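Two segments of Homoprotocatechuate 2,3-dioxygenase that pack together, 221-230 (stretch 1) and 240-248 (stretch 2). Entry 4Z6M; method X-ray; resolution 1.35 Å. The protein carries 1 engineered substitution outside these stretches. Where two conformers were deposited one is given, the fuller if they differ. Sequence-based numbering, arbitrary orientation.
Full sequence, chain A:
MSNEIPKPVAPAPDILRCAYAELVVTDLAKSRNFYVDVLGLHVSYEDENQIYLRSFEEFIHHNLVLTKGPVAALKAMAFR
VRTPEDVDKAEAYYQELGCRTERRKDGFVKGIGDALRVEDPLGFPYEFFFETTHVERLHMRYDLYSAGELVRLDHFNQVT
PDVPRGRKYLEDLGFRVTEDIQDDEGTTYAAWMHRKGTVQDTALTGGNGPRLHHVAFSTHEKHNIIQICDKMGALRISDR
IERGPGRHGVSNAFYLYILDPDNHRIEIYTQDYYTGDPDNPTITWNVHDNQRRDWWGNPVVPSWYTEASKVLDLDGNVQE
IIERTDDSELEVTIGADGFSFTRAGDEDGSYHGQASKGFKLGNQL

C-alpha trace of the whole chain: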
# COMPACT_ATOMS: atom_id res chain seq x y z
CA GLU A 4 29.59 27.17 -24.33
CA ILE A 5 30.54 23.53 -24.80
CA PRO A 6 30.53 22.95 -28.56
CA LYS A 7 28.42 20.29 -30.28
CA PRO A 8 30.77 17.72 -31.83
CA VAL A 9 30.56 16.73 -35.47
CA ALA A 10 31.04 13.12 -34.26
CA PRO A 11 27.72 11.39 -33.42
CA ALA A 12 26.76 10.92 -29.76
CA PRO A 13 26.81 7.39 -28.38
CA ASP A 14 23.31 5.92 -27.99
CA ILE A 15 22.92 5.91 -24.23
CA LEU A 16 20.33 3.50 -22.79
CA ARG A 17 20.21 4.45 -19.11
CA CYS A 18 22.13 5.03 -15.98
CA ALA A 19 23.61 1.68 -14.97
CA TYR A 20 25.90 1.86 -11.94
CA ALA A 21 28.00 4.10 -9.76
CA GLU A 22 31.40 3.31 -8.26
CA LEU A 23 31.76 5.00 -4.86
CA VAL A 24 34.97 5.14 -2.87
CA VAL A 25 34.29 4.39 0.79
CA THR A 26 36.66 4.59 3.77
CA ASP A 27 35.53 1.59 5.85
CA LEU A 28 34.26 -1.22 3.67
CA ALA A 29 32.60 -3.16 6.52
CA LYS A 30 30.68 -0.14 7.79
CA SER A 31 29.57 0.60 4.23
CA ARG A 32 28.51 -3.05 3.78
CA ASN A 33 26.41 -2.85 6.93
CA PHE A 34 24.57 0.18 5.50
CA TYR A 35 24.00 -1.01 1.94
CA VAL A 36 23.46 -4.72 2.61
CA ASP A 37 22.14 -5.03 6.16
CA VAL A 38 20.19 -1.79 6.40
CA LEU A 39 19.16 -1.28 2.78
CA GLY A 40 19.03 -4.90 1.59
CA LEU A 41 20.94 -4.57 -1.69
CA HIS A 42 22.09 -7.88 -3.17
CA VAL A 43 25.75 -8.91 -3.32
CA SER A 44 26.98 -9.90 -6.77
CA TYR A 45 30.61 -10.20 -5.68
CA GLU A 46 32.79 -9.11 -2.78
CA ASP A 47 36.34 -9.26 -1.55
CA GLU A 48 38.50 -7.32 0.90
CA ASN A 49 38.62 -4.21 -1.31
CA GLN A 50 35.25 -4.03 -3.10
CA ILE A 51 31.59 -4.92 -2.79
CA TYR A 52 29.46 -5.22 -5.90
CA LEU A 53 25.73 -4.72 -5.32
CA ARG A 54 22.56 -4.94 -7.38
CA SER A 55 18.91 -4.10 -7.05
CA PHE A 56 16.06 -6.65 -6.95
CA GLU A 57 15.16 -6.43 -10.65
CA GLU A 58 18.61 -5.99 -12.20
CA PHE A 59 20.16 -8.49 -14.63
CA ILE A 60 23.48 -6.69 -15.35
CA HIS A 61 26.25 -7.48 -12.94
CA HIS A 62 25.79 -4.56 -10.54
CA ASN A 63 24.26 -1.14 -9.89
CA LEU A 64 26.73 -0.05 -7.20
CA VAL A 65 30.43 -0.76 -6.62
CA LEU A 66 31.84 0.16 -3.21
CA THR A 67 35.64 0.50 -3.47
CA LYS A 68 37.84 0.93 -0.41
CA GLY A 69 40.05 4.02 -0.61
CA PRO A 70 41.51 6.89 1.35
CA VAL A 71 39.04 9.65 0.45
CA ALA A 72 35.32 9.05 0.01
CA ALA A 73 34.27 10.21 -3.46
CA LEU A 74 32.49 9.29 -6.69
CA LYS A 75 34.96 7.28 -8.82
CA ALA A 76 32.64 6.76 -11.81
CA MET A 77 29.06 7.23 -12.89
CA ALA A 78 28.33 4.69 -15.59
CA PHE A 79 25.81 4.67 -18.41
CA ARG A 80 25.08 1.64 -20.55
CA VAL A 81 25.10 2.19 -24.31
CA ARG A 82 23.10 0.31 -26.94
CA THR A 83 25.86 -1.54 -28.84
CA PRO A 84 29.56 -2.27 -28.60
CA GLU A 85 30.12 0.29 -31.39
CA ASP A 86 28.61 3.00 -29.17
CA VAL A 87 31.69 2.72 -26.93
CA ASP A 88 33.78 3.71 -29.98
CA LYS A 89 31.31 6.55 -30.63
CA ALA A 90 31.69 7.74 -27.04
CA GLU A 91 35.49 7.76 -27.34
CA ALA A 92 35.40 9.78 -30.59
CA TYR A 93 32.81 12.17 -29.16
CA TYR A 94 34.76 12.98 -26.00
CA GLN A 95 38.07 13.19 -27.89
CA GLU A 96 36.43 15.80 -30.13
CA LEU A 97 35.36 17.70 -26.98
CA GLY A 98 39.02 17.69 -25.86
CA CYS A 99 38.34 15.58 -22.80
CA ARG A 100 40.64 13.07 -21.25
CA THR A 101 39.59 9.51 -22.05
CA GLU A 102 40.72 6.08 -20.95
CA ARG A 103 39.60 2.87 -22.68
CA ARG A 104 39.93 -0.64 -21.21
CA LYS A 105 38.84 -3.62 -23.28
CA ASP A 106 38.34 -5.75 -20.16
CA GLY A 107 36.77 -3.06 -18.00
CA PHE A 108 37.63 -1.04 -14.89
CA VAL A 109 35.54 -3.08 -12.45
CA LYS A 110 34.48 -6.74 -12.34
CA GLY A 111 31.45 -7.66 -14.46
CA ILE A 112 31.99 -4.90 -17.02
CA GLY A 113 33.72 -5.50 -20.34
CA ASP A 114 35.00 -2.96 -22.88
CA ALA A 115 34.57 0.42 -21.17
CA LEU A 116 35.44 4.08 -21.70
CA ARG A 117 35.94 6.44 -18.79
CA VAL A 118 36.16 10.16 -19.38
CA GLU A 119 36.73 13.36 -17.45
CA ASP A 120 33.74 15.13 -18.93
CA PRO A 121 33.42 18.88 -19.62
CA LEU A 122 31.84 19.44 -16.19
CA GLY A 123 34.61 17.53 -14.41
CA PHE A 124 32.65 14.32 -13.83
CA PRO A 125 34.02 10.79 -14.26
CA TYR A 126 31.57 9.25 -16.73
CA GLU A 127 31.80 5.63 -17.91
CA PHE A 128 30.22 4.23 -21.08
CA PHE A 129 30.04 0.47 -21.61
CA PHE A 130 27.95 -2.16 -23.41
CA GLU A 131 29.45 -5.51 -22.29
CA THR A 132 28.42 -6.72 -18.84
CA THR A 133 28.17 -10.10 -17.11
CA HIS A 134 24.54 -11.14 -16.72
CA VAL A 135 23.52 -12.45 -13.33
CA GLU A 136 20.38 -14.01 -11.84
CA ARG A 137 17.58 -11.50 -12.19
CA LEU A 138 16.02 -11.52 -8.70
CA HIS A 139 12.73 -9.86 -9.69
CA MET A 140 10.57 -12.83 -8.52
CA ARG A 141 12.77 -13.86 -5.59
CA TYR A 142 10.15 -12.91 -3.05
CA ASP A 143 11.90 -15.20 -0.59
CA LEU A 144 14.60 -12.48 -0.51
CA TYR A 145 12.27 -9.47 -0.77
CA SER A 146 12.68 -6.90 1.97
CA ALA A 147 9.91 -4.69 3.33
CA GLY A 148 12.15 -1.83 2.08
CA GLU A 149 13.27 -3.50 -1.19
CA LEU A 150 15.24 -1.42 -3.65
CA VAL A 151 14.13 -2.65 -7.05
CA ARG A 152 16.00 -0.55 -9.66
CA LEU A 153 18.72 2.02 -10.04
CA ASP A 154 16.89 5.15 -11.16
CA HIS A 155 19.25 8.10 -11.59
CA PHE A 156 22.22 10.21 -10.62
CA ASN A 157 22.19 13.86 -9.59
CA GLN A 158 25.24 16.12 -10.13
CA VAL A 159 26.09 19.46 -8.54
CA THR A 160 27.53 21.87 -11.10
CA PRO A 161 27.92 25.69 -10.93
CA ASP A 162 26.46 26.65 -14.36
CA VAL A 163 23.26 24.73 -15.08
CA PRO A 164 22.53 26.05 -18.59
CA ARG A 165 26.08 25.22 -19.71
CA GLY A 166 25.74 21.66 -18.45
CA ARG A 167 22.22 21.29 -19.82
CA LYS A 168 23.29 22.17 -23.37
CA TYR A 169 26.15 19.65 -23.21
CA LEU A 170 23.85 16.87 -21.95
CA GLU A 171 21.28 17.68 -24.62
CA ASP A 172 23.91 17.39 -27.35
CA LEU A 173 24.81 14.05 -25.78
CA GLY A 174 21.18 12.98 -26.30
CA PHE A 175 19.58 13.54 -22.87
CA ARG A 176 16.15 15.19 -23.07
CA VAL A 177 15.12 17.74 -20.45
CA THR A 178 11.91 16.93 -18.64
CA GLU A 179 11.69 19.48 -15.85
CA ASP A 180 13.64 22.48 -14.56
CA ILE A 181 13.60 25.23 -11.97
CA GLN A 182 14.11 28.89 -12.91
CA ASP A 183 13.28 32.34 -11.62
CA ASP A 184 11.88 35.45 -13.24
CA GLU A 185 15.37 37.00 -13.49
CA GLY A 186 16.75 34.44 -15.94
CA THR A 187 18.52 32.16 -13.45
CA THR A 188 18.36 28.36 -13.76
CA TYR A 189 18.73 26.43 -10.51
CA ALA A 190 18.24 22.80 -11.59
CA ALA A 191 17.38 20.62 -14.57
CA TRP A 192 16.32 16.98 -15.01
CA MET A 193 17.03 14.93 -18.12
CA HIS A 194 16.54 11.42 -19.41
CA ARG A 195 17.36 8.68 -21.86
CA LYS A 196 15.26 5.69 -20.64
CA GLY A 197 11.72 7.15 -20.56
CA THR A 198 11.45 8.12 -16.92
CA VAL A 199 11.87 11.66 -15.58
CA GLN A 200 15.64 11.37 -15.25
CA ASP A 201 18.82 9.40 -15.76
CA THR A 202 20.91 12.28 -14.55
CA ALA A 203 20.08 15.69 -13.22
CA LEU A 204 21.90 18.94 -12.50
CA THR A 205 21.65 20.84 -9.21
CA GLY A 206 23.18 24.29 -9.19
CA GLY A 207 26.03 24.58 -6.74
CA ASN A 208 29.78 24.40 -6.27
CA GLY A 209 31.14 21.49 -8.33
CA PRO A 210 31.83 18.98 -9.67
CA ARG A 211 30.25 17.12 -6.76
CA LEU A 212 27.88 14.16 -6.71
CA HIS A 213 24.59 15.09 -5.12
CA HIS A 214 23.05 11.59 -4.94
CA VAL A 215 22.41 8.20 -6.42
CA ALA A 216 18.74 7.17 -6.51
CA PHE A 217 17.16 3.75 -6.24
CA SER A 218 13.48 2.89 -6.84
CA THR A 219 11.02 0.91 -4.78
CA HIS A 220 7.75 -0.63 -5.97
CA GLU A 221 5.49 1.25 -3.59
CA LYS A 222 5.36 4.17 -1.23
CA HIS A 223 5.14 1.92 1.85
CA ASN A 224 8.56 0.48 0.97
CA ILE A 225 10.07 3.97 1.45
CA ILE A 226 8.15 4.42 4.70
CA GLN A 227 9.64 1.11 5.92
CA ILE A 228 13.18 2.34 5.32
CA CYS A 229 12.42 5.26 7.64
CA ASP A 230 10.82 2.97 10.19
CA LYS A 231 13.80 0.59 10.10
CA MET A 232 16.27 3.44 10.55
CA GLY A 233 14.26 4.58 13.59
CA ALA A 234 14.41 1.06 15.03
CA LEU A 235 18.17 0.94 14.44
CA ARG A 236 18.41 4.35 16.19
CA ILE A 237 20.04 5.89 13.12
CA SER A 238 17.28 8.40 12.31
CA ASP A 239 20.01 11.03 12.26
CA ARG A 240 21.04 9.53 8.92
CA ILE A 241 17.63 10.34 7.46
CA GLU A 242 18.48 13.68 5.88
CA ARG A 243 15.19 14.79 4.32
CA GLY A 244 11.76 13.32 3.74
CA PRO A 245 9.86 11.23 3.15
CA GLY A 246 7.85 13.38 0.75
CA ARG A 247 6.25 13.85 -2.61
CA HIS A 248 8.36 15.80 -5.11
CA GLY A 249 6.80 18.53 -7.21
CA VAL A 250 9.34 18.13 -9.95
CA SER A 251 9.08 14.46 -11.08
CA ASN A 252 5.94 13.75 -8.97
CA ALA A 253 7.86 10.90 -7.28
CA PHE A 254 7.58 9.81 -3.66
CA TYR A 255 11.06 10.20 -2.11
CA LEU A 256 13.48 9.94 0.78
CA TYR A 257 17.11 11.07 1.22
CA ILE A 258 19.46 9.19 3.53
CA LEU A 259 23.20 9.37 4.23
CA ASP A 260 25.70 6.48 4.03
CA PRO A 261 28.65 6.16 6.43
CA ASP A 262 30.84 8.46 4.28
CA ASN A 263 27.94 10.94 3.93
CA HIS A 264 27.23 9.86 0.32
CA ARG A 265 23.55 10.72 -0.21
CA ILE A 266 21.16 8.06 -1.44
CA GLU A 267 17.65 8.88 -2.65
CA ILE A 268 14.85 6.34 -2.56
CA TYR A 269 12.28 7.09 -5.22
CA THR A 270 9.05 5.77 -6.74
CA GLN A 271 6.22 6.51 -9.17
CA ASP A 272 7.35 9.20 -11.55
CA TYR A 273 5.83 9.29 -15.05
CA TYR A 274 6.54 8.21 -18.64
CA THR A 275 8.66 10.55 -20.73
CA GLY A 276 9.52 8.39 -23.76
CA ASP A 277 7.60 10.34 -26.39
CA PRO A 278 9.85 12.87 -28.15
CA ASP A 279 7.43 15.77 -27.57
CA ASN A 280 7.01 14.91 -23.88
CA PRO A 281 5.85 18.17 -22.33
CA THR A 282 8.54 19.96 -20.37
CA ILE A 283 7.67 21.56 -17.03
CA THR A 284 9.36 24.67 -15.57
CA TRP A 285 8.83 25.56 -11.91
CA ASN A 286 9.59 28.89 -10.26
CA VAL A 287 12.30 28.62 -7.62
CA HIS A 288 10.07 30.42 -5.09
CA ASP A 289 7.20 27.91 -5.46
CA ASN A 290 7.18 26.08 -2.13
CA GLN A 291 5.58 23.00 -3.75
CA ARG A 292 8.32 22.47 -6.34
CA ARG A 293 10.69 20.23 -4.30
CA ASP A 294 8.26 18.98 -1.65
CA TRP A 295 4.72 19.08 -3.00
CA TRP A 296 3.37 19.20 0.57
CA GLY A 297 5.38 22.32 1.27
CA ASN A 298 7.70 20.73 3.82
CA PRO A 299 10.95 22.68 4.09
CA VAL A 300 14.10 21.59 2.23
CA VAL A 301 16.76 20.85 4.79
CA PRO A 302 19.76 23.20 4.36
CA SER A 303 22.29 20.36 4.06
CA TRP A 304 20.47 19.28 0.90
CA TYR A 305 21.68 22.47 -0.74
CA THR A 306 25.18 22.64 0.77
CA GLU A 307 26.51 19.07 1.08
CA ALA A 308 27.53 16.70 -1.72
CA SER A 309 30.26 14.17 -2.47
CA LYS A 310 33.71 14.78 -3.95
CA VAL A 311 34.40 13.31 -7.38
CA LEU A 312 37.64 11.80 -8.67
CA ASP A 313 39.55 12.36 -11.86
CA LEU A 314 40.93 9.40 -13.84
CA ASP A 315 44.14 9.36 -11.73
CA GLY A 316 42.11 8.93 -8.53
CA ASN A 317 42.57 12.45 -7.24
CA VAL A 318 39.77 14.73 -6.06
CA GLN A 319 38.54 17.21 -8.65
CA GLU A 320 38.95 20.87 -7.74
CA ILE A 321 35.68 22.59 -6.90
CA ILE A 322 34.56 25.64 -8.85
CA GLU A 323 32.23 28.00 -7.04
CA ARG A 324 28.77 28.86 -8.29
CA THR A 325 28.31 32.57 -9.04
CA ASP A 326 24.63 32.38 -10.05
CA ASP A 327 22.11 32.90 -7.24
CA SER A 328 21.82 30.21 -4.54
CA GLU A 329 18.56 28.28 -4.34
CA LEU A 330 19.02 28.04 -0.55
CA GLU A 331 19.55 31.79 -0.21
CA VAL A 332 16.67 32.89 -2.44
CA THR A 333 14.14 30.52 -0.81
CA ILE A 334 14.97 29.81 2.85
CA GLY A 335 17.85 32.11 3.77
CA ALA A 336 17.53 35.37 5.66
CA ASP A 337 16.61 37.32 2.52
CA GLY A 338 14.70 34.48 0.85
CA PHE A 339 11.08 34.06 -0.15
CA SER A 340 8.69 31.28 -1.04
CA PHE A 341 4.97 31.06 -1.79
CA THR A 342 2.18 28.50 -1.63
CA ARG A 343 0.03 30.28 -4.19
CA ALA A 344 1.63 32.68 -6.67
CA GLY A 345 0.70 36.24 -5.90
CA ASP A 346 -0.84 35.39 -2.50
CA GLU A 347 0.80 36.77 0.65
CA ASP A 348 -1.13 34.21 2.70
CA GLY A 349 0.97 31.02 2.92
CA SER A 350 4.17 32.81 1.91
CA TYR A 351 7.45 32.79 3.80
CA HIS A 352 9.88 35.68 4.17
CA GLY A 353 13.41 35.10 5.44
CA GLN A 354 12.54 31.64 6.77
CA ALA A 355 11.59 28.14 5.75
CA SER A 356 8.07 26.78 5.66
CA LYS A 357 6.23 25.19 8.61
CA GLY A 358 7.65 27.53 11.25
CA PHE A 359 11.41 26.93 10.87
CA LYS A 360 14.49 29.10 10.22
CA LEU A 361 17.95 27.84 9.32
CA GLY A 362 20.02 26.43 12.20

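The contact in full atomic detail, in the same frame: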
# COMPACT_ATOMS: atom_id res chain seq x y z
N GLU A 221 6.61 0.54 -4.19
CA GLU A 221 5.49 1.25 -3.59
C GLU A 221 5.95 2.23 -2.53
O GLU A 221 7.09 2.20 -2.05
CB GLU A 221 4.43 0.26 -3.04
CG GLU A 221 3.84 -0.61 -4.15
CD GLU A 221 2.54 -1.30 -3.86
OE1 GLU A 221 2.16 -1.40 -2.68
OE2 GLU A 221 1.88 -1.75 -4.81
N LYS A 222 5.06 3.14 -2.19
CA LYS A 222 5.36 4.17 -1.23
C LYS A 222 5.65 3.56 0.16
O LYS A 222 6.55 4.02 0.87
CB LYS A 222 4.26 5.24 -1.23
CG LYS A 222 4.14 5.96 -2.58
CD LYS A 222 3.05 7.03 -2.64
CE LYS A 222 1.66 6.46 -2.79
NZ LYS A 222 1.35 5.95 -4.16
N HIS A 223 4.93 2.50 0.53
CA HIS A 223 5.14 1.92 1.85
C HIS A 223 6.53 1.33 1.99
O HIS A 223 7.03 1.23 3.11
CB HIS A 223 4.09 0.85 2.15
CG HIS A 223 4.11 -0.31 1.23
ND1 HIS A 223 4.98 -1.37 1.37
CD2 HIS A 223 3.35 -0.60 0.15
CE1 HIS A 223 4.76 -2.25 0.40
NE2 HIS A 223 3.79 -1.79 -0.36
N ASN A 224 7.19 1.00 0.88
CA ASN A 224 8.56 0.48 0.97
C ASN A 224 9.51 1.57 1.45
O ASN A 224 10.45 1.31 2.21
CB ASN A 224 9.00 -0.09 -0.36
CG ASN A 224 8.12 -1.22 -0.83
OD1 ASN A 224 7.35 -1.07 -1.77
ND2 ASN A 224 8.24 -2.36 -0.18
N ILE A 225 9.26 2.81 1.01
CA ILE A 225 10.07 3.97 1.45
C ILE A 225 9.78 4.29 2.91
O ILE A 225 10.71 4.54 3.69
CB ILE A 225 9.83 5.16 0.52
CG1 ILE A 225 10.42 4.84 -0.88
CG2 ILE A 225 10.44 6.44 1.10
CD1 ILE A 225 10.15 5.86 -1.94
N ILE A 226 8.51 4.25 3.30
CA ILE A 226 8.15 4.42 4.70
C ILE A 226 8.88 3.39 5.60
O ILE A 226 9.39 3.73 6.67
CB ILE A 226 6.62 4.32 4.91
CG1 ILE A 226 5.89 5.38 4.07
CG2 ILE A 226 6.28 4.47 6.38
CD1 ILE A 226 6.45 6.77 4.23
N GLN A 227 8.95 2.14 5.15
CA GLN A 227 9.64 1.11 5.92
C GLN A 227 11.11 1.43 6.14
O GLN A 227 11.67 1.10 7.19
CB GLN A 227 9.48 -0.26 5.29
CG GLN A 227 10.47 -1.30 5.73
CD GLN A 227 10.43 -1.68 7.22
OE1 GLN A 227 9.47 -1.40 7.95
NE2 GLN A 227 11.44 -2.41 7.63
N ILE A 228 11.77 2.01 5.14
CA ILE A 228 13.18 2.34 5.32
C ILE A 228 13.31 3.32 6.48
O ILE A 228 14.20 3.18 7.34
CB ILE A 228 13.80 2.89 4.02
CG1 ILE A 228 13.80 1.82 2.94
CG2 ILE A 228 15.21 3.41 4.26
CD1 ILE A 228 14.11 2.30 1.54
N CYS A 229 12.45 4.33 6.51
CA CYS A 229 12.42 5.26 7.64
C CYS A 229 12.18 4.56 8.96
O CYS A 229 12.90 4.78 9.94
CB CYS A 229 11.34 6.32 7.42
SG CYS A 229 11.55 7.34 5.97
N ASP A 230 11.17 3.68 8.97
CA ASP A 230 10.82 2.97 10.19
C ASP A 230 12.00 2.12 10.69
O ASP A 230 12.25 2.07 11.91
CB ASP A 230 9.61 2.10 9.95
CG ASP A 230 8.31 2.88 9.77
OD1 ASP A 230 8.18 3.99 10.32
OD2 ASP A 230 7.39 2.31 9.13
N ARG A 240 20.56 9.73 10.28
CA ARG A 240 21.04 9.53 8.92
C ARG A 240 19.91 9.61 7.89
O ARG A 240 20.14 9.46 6.71
CB ARG A 240 21.75 8.17 8.82
CG ARG A 240 22.82 7.90 9.88
CD ARG A 240 23.85 9.02 9.96
NE ARG A 240 24.70 9.03 8.79
CZ ARG A 240 25.58 9.99 8.51
NH1 ARG A 240 25.62 11.09 9.25
NH2 ARG A 240 26.36 9.88 7.45
N ILE A 241 18.71 9.91 8.35
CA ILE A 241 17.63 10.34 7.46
C ILE A 241 17.78 11.85 7.29
O ILE A 241 17.61 12.60 8.24
CB ILE A 241 16.24 10.04 8.04
CG1 ILE A 241 16.05 8.54 8.27
CG2 ILE A 241 15.14 10.61 7.15
CD1 ILE A 241 14.80 8.18 9.03
N GLU A 242 18.16 12.27 6.09
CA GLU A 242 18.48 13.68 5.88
C GLU A 242 17.21 14.50 5.65
O GLU A 242 17.08 15.60 6.19
CB GLU A 242 19.43 13.84 4.69
CG GLU A 242 19.95 15.26 4.54
CD GLU A 242 20.55 15.58 3.19
OE1 GLU A 242 20.16 14.96 2.21
OE2 GLU A 242 21.43 16.47 3.15
N ARG A 243 16.32 13.99 4.81
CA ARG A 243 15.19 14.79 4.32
C ARG A 243 14.13 13.85 3.80
O ARG A 243 14.42 12.94 3.02
CB ARG A 243 15.66 15.69 3.18
CG ARG A 243 14.55 16.46 2.48
CD ARG A 243 15.04 17.32 1.33
NE ARG A 243 13.87 17.68 0.54
CZ ARG A 243 13.82 17.80 -0.78
NH1 ARG A 243 14.93 17.82 -1.50
NH2 ARG A 243 12.65 17.95 -1.36
N GLY A 244 12.90 14.10 4.21
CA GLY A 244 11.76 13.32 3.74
C GLY A 244 11.18 12.47 4.86
O GLY A 244 11.47 12.67 6.04
N PRO A 245 10.32 11.51 4.50
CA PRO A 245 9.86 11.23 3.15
C PRO A 245 8.91 12.32 2.63
O PRO A 245 8.34 13.08 3.42
CB PRO A 245 9.15 9.90 3.30
CG PRO A 245 8.61 9.95 4.68
CD PRO A 245 9.63 10.70 5.49
N GLY A 246 8.77 12.42 1.32
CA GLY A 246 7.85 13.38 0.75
C GLY A 246 7.37 12.97 -0.62
O GLY A 246 7.70 11.91 -1.13
N ARG A 247 6.59 13.88 -1.20
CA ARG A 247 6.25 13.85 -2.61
C ARG A 247 7.00 14.99 -3.26
O ARG A 247 6.88 16.12 -2.81
CB ARG A 247 4.73 14.05 -2.76
CG ARG A 247 4.26 14.28 -4.18
CD ARG A 247 4.21 13.01 -4.98
NE ARG A 247 3.19 12.08 -4.47
CZ ARG A 247 3.01 10.85 -4.92
NH1 ARG A 247 3.79 10.36 -5.89
NH2 ARG A 247 2.04 10.10 -4.42
N HIS A 248 7.71 14.73 -4.35
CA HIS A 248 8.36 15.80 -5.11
C HIS A 248 7.30 16.53 -5.95
O HIS A 248 6.34 15.92 -6.42
CB HIS A 248 9.36 15.23 -6.08
CG HIS A 248 10.67 14.82 -5.49
ND1 HIS A 248 11.43 15.65 -4.68
CD2 HIS A 248 11.39 13.68 -5.64
CE1 HIS A 248 12.56 15.03 -4.37
NE2 HIS A 248 12.56 13.85 -4.96
O HOH W 1 2.38 7.92 -6.57
O HOH W 2 -0.35 8.09 -5.37

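The helix that includes residues 222-230 and runs on beyond them packs against the strand through Pro245-Arg247 in a nearly antiparallel sense, with 161° between their directions and the axes 9.4 Å apart at closest approach. The contact is small, burying 248 Å² in all, and no direct hydrogen bond crosses it; apolar packing accounts for most of it.

Pro245 is the centre of the interface. Its CA-to-CB bond points toward the helix, and its ring, C-gamma endo after a cis peptide bond, meets the side chains of Ile225, Ile226 and, one turn on, Cys229. Ile226 has a CA-to-CB bond that runs sideways, but with chi1 and chi2 both m its end comes nearer the strand, bringing CD1 to 3.9 Å from Pro245 CG. Ile225 CG2 lies 4.3 Å from Pro245 CB, and Cys229 SG reaches 3.9 Å from Pro245 CD. A compact, rigid ring suits this position, since it offers carbon atoms to all three neighbours.

Cys229 covers almost as much surface and links two parts of the second stretch. Its CA-to-CB bond points toward that stretch, and in the m rotamer the side chain touches Pro245 through sulfur, while its CB lies 4.2 Å from Ile241 CD1. The extended Ile241 side chain (m, t) also places CD1 4.0 Å from the carbonyl O of Cys229. Cys229 is buried, and its short side chain sits against both Pro245 and Ile241.

At the other end of the helix segment, the aliphatic part of Lys222 approaches the Arg247 guanidinium, CD to NH2 at 3.7 Å. The like charges are close, with Lys222 NZ 4.2 Å from Arg247 NH2, but two waters bridge them. Water 1 accepts from Lys222 NZ (3.3 Å) and Arg247 NH1 (2.9 Å); water 2 accepts from Lys222 NZ (3.0 Å) and, weakly, from Arg247 NH2 (3.3 Å). Both side chains also hydrogen-bond elsewhere in the structure.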